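Local structure of BlEst2 (Bacillus licheniformis, 6WPX) at residues 98-102 and 124-129; 138-144 and 200-205. The protein probably hydrolyses ester bonds as a lipase or esterase, and carries a C-terminal domain that has autoinhibitory effects. The contacts are given in a common frame with arbitrary orientation. Numbering follows the deposited sequence.

Contact 1: residues 98-102 and 124-129; sequences LAAKL and DSQSAL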
loop_
_atom_site.group_PDB
_atom_site.type_symbol
_atom_site.label_atom_id
_atom_site.label_comp_id
_atom_site.label_asym_id
_atom_site.label_seq_id
_atom_site.Cartn_x
_atom_site.Cartn_y
_atom_site.Cartn_z
ATOM N N LEU A 98 -8.511 -20.050 4.228
ATOM C CA LEU A 98 -8.344 -19.820 5.664
ATOM C C LEU A 98 -9.548 -20.355 6.431
ATOM O O LEU A 98 -9.356 -21.059 7.415
ATOM C CB LEU A 98 -8.100 -18.331 5.952
ATOM C CG LEU A 98 -7.873 -17.910 7.423
ATOM C CD1 LEU A 98 -6.668 -18.654 8.072
ATOM C CD2 LEU A 98 -7.646 -16.415 7.495
ATOM N N ALA A 99 -10.780 -20.087 5.943
ATOM C CA ALA A 99 -12.010 -20.573 6.572
ATOM C C ALA A 99 -12.038 -22.099 6.666
ATOM O O ALA A 99 -12.406 -22.637 7.716
ATOM C CB ALA A 99 -13.219 -20.079 5.808
ATOM N N ALA A 100 -11.631 -22.792 5.576
ATOM C CA ALA A 100 -11.584 -24.257 5.515
ATOM C C ALA A 100 -10.577 -24.812 6.531
ATOM O O ALA A 100 -10.910 -25.744 7.263
ATOM C CB ALA A 100 -11.230 -24.713 4.109
ATOM N N LYS A 101 -9.381 -24.188 6.639
ATOM C CA LYS A 101 -8.349 -24.648 7.573
ATOM C C LYS A 101 -8.653 -24.278 8.999
ATOM O O LYS A 101 -8.270 -25.025 9.889
ATOM C CB LYS A 101 -6.932 -24.196 7.157
ATOM C CG LYS A 101 -6.538 -24.516 5.696
ATOM C CD LYS A 101 -6.547 -26.020 5.369
ATOM C CE LYS A 101 -6.275 -26.289 3.904
ATOM N NZ LYS A 101 -6.173 -27.744 3.666
ATOM N N LEU A 102 -9.376 -23.157 9.236
ATOM C CA LEU A 102 -9.758 -22.752 10.595
ATOM C C LEU A 102 -10.678 -23.798 11.225
ATOM O O LEU A 102 -10.605 -24.022 12.422
ATOM C CB LEU A 102 -10.379 -21.352 10.647
ATOM C CG LEU A 102 -9.410 -20.173 10.462
ATOM C CD1 LEU A 102 -10.189 -18.877 10.264
ATOM C CD2 LEU A 102 -8.453 -20.047 11.641
ATOM N N ASP A 124 -7.705 -11.140 4.351
ATOM C CA ASP A 124 -8.034 -12.562 4.128
ATOM C C ASP A 124 -8.791 -13.079 5.362
ATOM O O ASP A 124 -9.714 -13.883 5.244
ATOM C CB ASP A 124 -6.748 -13.398 3.963
ATOM C CG ASP A 124 -5.837 -13.008 2.819
ATOM O OD1 ASP A 124 -6.319 -12.322 1.875
ATOM O OD2 ASP A 124 -4.673 -13.460 2.815
ATOM N N SER A 125 -8.370 -12.614 6.547
ATOM C CA SER A 125 -8.982 -12.993 7.820
ATOM C C SER A 125 -10.430 -12.592 7.885
ATOM O O SER A 125 -11.269 -13.429 8.225
ATOM C CB SER A 125 -8.203 -12.413 8.995
ATOM O OG SER A 125 -6.960 -13.089 9.050
ATOM N N GLN A 126 -10.735 -11.333 7.533
ATOM C CA GLN A 126 -12.114 -10.826 7.543
ATOM C C GLN A 126 -12.945 -11.540 6.551
ATOM O O GLN A 126 -14.089 -11.847 6.851
ATOM C CB GLN A 126 -12.180 -9.339 7.234
ATOM C CG GLN A 126 -12.146 -8.470 8.442
ATOM C CD GLN A 126 -12.860 -7.170 8.165
ATOM O OE1 GLN A 126 -12.633 -6.531 7.139
ATOM N NE2 GLN A 126 -13.702 -6.732 9.088
ATOM N N SER A 127 -12.390 -11.785 5.359
ATOM C CA SER A 127 -13.088 -12.520 4.317
ATOM C C SER A 127 -13.444 -13.915 4.837
ATOM O O SER A 127 -14.586 -14.333 4.674
ATOM C CB SER A 127 -12.225 -12.623 3.067
ATOM O OG SER A 127 -12.836 -13.506 2.147
ATOM N N ALA A 128 -12.476 -14.626 5.470
ATOM C CA ALA A 128 -12.716 -15.958 6.030
ATOM C C ALA A 128 -13.878 -15.901 7.004
ATOM O O ALA A 128 -14.823 -16.668 6.859
ATOM C CB ALA A 128 -11.472 -16.476 6.756
ATOM N N LEU A 129 -13.854 -14.959 7.940
ATOM C CA LEU A 129 -14.898 -14.876 8.965
ATOM C C LEU A 129 -16.255 -14.416 8.474
ATOM O O LEU A 129 -17.262 -15.017 8.830
ATOM C CB LEU A 129 -14.421 -13.981 10.106
ATOM C CG LEU A 129 -13.682 -14.704 11.231
ATOM C CD1 LEU A 129 -12.363 -15.233 10.786
ATOM C CD2 LEU A 129 -13.439 -13.784 12.357
#

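Contact 2: residues 138-144 and 200-205; sequences VERVITL and TKYFTL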
loop_
_atom_site.group_PDB
_atom_site.type_symbol
_atom_site.label_atom_id
_atom_site.label_comp_id
_atom_site.label_asym_id
_atom_site.label_seq_id
_atom_site.Cartn_x
_atom_site.Cartn_y
_atom_site.Cartn_z
ATOM N N VAL A 138 -13.475 -18.591 15.474
ATOM C CA VAL A 138 -12.630 -17.471 15.897
ATOM C C VAL A 138 -13.301 -16.608 16.927
ATOM O O VAL A 138 -14.449 -16.218 16.746
ATOM C CB VAL A 138 -12.161 -16.649 14.650
ATOM C CG1 VAL A 138 -11.329 -15.418 15.048
ATOM C CG2 VAL A 138 -11.388 -17.526 13.665
ATOM N N GLU A 139 -12.554 -16.255 17.985
ATOM C CA GLU A 139 -13.029 -15.403 19.073
ATOM C C GLU A 139 -12.786 -13.928 18.746
ATOM O O GLU A 139 -13.636 -13.079 19.034
ATOM C CB GLU A 139 -12.355 -15.833 20.397
ATOM C CG GLU A 139 -12.982 -15.245 21.656
ATOM C CD GLU A 139 -12.243 -14.022 22.177
ATOM O OE1 GLU A 139 -10.997 -13.985 22.072
ATOM O OE2 GLU A 139 -12.913 -13.097 22.687
ATOM N N ARG A 140 -11.624 -13.618 18.146
ATOM C CA ARG A 140 -11.258 -12.256 17.814
ATOM C C ARG A 140 -10.163 -12.213 16.776
ATOM O O ARG A 140 -9.453 -13.204 16.559
ATOM C CB ARG A 140 -10.860 -11.447 19.078
ATOM C CG ARG A 140 -9.569 -11.920 19.752
ATOM C CD ARG A 140 -9.257 -11.112 21.003
ATOM N NE ARG A 140 -10.311 -11.252 22.015
ATOM C CZ ARG A 140 -10.452 -10.452 23.063
ATOM N NH1 ARG A 140 -9.599 -9.450 23.262
ATOM N NH2 ARG A 140 -11.432 -10.657 23.932
ATOM N N VAL A 141 -10.014 -11.049 16.178
ATOM C CA VAL A 141 -9.008 -10.768 15.163
ATOM C C VAL A 141 -8.220 -9.510 15.541
ATOM O O VAL A 141 -8.797 -8.453 15.786
ATOM C CB VAL A 141 -9.650 -10.633 13.761
ATOM C CG1 VAL A 141 -8.596 -10.389 12.677
ATOM C CG2 VAL A 141 -10.494 -11.863 13.422
ATOM N N ILE A 142 -6.890 -9.628 15.499
ATOM C CA ILE A 142 -5.953 -8.529 15.662
ATOM C C ILE A 142 -5.205 -8.407 14.324
ATOM O O ILE A 142 -4.608 -9.362 13.854
ATOM C CB ILE A 142 -5.012 -8.756 16.860
ATOM C CG1 ILE A 142 -5.823 -8.907 18.170
ATOM C CG2 ILE A 142 -3.924 -7.639 16.933
ATOM C CD1 ILE A 142 -5.136 -9.706 19.202
ATOM N N THR A 143 -5.273 -7.243 13.704
ATOM C CA THR A 143 -4.590 -7.006 12.435
ATOM C C THR A 143 -3.391 -6.093 12.678
ATOM O O THR A 143 -3.504 -5.127 13.422
ATOM C CB THR A 143 -5.537 -6.505 11.344
ATOM O OG1 THR A 143 -5.872 -5.136 11.561
ATOM C CG2 THR A 143 -6.785 -7.381 11.176
ATOM N N LEU A 144 -2.255 -6.411 12.040
ATOM C CA LEU A 144 -1.007 -5.671 12.149
ATOM C C LEU A 144 -0.677 -5.095 10.773
ATOM O O LEU A 144 -0.367 -5.850 9.849
ATOM C CB LEU A 144 0.144 -6.611 12.603
ATOM C CG LEU A 144 -0.114 -7.545 13.830
ATOM C CD1 LEU A 144 1.099 -8.446 14.102
ATOM C CD2 LEU A 144 -0.469 -6.752 15.062
ATOM N N THR A 200 -17.789 -10.845 15.530
ATOM C CA THR A 200 -16.367 -10.943 15.934
ATOM C C THR A 200 -15.800 -9.571 16.297
ATOM O O THR A 200 -16.124 -8.599 15.657
ATOM C CB THR A 200 -15.474 -11.618 14.887
ATOM O OG1 THR A 200 -16.139 -12.624 14.135
ATOM C CG2 THR A 200 -14.190 -12.140 15.478
ATOM N N LYS A 201 -14.984 -9.552 17.337
ATOM C CA LYS A 201 -14.325 -8.312 17.763
ATOM C C LYS A 201 -13.026 -8.172 16.971
ATOM O O LYS A 201 -12.304 -9.105 16.836
ATOM C CB LYS A 201 -14.021 -8.337 19.258
ATOM C CG LYS A 201 -13.450 -7.029 19.764
ATOM C CD LYS A 201 -14.445 -5.885 19.714
ATOM C CE LYS A 201 -13.830 -4.509 19.912
ATOM N NZ LYS A 201 -12.359 -4.526 19.864
ATOM N N TYR A 202 -12.774 -6.967 16.528
ATOM C CA TYR A 202 -11.589 -6.557 15.760
ATOM C C TYR A 202 -10.745 -5.552 16.495
ATOM O O TYR A 202 -11.269 -4.651 17.156
ATOM C CB TYR A 202 -11.983 -5.960 14.397
ATOM C CG TYR A 202 -12.568 -6.987 13.466
ATOM C CD1 TYR A 202 -11.752 -7.743 12.633
ATOM C CD2 TYR A 202 -13.937 -7.237 13.443
ATOM C CE1 TYR A 202 -12.280 -8.746 11.825
ATOM C CE2 TYR A 202 -14.480 -8.219 12.624
ATOM C CZ TYR A 202 -13.650 -8.966 11.809
ATOM O OH TYR A 202 -14.184 -9.926 10.996
ATOM N N PHE A 203 -9.425 -5.710 16.343
ATOM C CA PHE A 203 -8.391 -4.823 16.875
ATOM C C PHE A 203 -7.434 -4.538 15.753
ATOM O O PHE A 203 -7.062 -5.450 15.008
ATOM C CB PHE A 203 -7.608 -5.482 18.011
ATOM C CG PHE A 203 -8.392 -5.723 19.268
ATOM C CD1 PHE A 203 -9.196 -6.845 19.398
ATOM C CD2 PHE A 203 -8.314 -4.832 20.338
ATOM C CE1 PHE A 203 -9.914 -7.074 20.579
ATOM C CE2 PHE A 203 -9.020 -5.068 21.515
ATOM C CZ PHE A 203 -9.818 -6.185 21.627
ATOM N N THR A 204 -6.993 -3.300 15.648
ATOM C CA THR A 204 -6.008 -2.969 14.614
ATOM C C THR A 204 -4.817 -2.320 15.238
ATOM O O THR A 204 -4.949 -1.525 16.168
ATOM C CB THR A 204 -6.577 -2.083 13.485
ATOM O OG1 THR A 204 -6.793 -0.773 13.986
ATOM C CG2 THR A 204 -7.859 -2.650 12.835
ATOM N N LEU A 205 -3.654 -2.684 14.741
ATOM C CA LEU A 205 -2.381 -2.071 15.096
ATOM C C LEU A 205 -1.858 -1.472 13.802
ATOM O O LEU A 205 -2.083 -2.026 12.717
ATOM C CB LEU A 205 -1.358 -3.078 15.644
ATOM C CG LEU A 205 -1.319 -3.226 17.176
ATOM C CD1 LEU A 205 -2.596 -3.890 17.679
ATOM C CD2 LEU A 205 -0.102 -4.074 17.607
HETATM O O HOH W 1 -4.080 -2.983 10.958
#

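Contact 1: residues 98-102 and 124-129
Two helices cross here in a close, apolar contact within the alpha/beta domain: helix 91-109, which precedes strand 113-118, and helix 121-131, which follows it. Their local axes pass 9.1 Å apart at a crossing angle of -67°, and small residues mark the tightest point, where the CA atoms of Ala99 and Ala128 are 4.7 Å apart. Alanine suits this point because its methyl lets the backbones come close: Ala99 CB lies 4.1 Å from Ala128 CB, and Ala128 CB reaches 3.8 Å from the backbone N of Ala99. Leu98 supplies the bulk. Its CD2 enters the groove between successive turns of the other helix, 4.0 Å from Asp124 O, 3.7 Å from Ser125 CA and 3.9 Å from Ala128 CB. The CA-to-CB bond of Ser125 points away, and its hydroxyl bonds to Gly121 O and Ser117 OG. One turn beyond Leu98, Leu102 closes the sheetward edge, with CD1 4.4 Å from Ala128 CB and 4.3 Å from Leu129 CD1; Leu102 and Leu129 both rest on Leu115, while Leu98 packs on Ile83. Asp124 turns its carboxylate to Lys120 and Asn94. Apolar packing on side chains and backbone, with no hydrogen bond between the segments, makes the contact. Neighbouring helices on one face of a parallel sheet are characteristic of the alpha/beta-hydrolase fold, in which the helix corresponding to 121-131 follows the nucleophile elbow.

Contact 2: residues 138-144 and 200-205
Neighbouring parallel strands of the alpha/beta-hydrolase sheet meet here, 140-144 beside 201-205, connected by a long, largely helical crossover. Their local axes are 4.6 Å apart and only 15° from parallel. Four hydrogen bonds hold the register: Val141 N to Lys201 O (3.1 Å), Phe203 N to Val141 O (2.9 Å), Thr143 N to Phe203 O (2.8 Å) and Leu205 N to Thr143 O (2.8 Å). On the face carrying Ile142 and Leu144, large apolar side chains fill the spaces between their neighbours. Phe203 spans from Ile142, whose CG1 is 3.9 Å from Phe203 CB, to Arg140, whose NH1 is 3.6 Å from Phe203 CE1. Leu205 fits the notch between Ile142 and Leu144, with CD1 4.0 Å from Ile142 CG2 and CD2 3.7 Å from Leu144 CD2. Phe267 of helix 260-267 packs on this face. Arg140 can be buried because its charge pairs with Glu139 and its NH1 donates to the backbone carbonyls of Leu270 and Ile273. The opposite face is met by helix 121-131; there Tyr202 reaches over Val141, with CD1 3.7 Å from Val141 CB. At the strand entrance the methyl of Thr200 plugs a hollow, its CG2 3.7 Å from Glu139 O and 4.2 Å from Val141 CG2. Thr143, bonded to His148, also engages a water 2.9 Å from its OG1, and that water donates to Leu205 O at 2.8 Å.

How the contacts relate
Both contacts are buried in the same alpha/beta domain, their centres 13 Å apart, but they occupy different layers. Contact 1 joins two helices on one face of the sheet through apolar packing without a hydrogen bond between the segments, and buries 204 Å², most of it at Leu98 and Ala128. Contact 2 lies within the sheet, where backbone hydrogen bonds combine with bulkier side chains to bury 583 Å². Helix 121-131 leads into strand 138-144 and links the two directly. Leu129 belongs to both environments: its CD2 is 3.7 Å from Val141 CG2 and 3.8 Å from Val138 CG1, while Gln126 CG lies 3.4 Å from Tyr202 CE1.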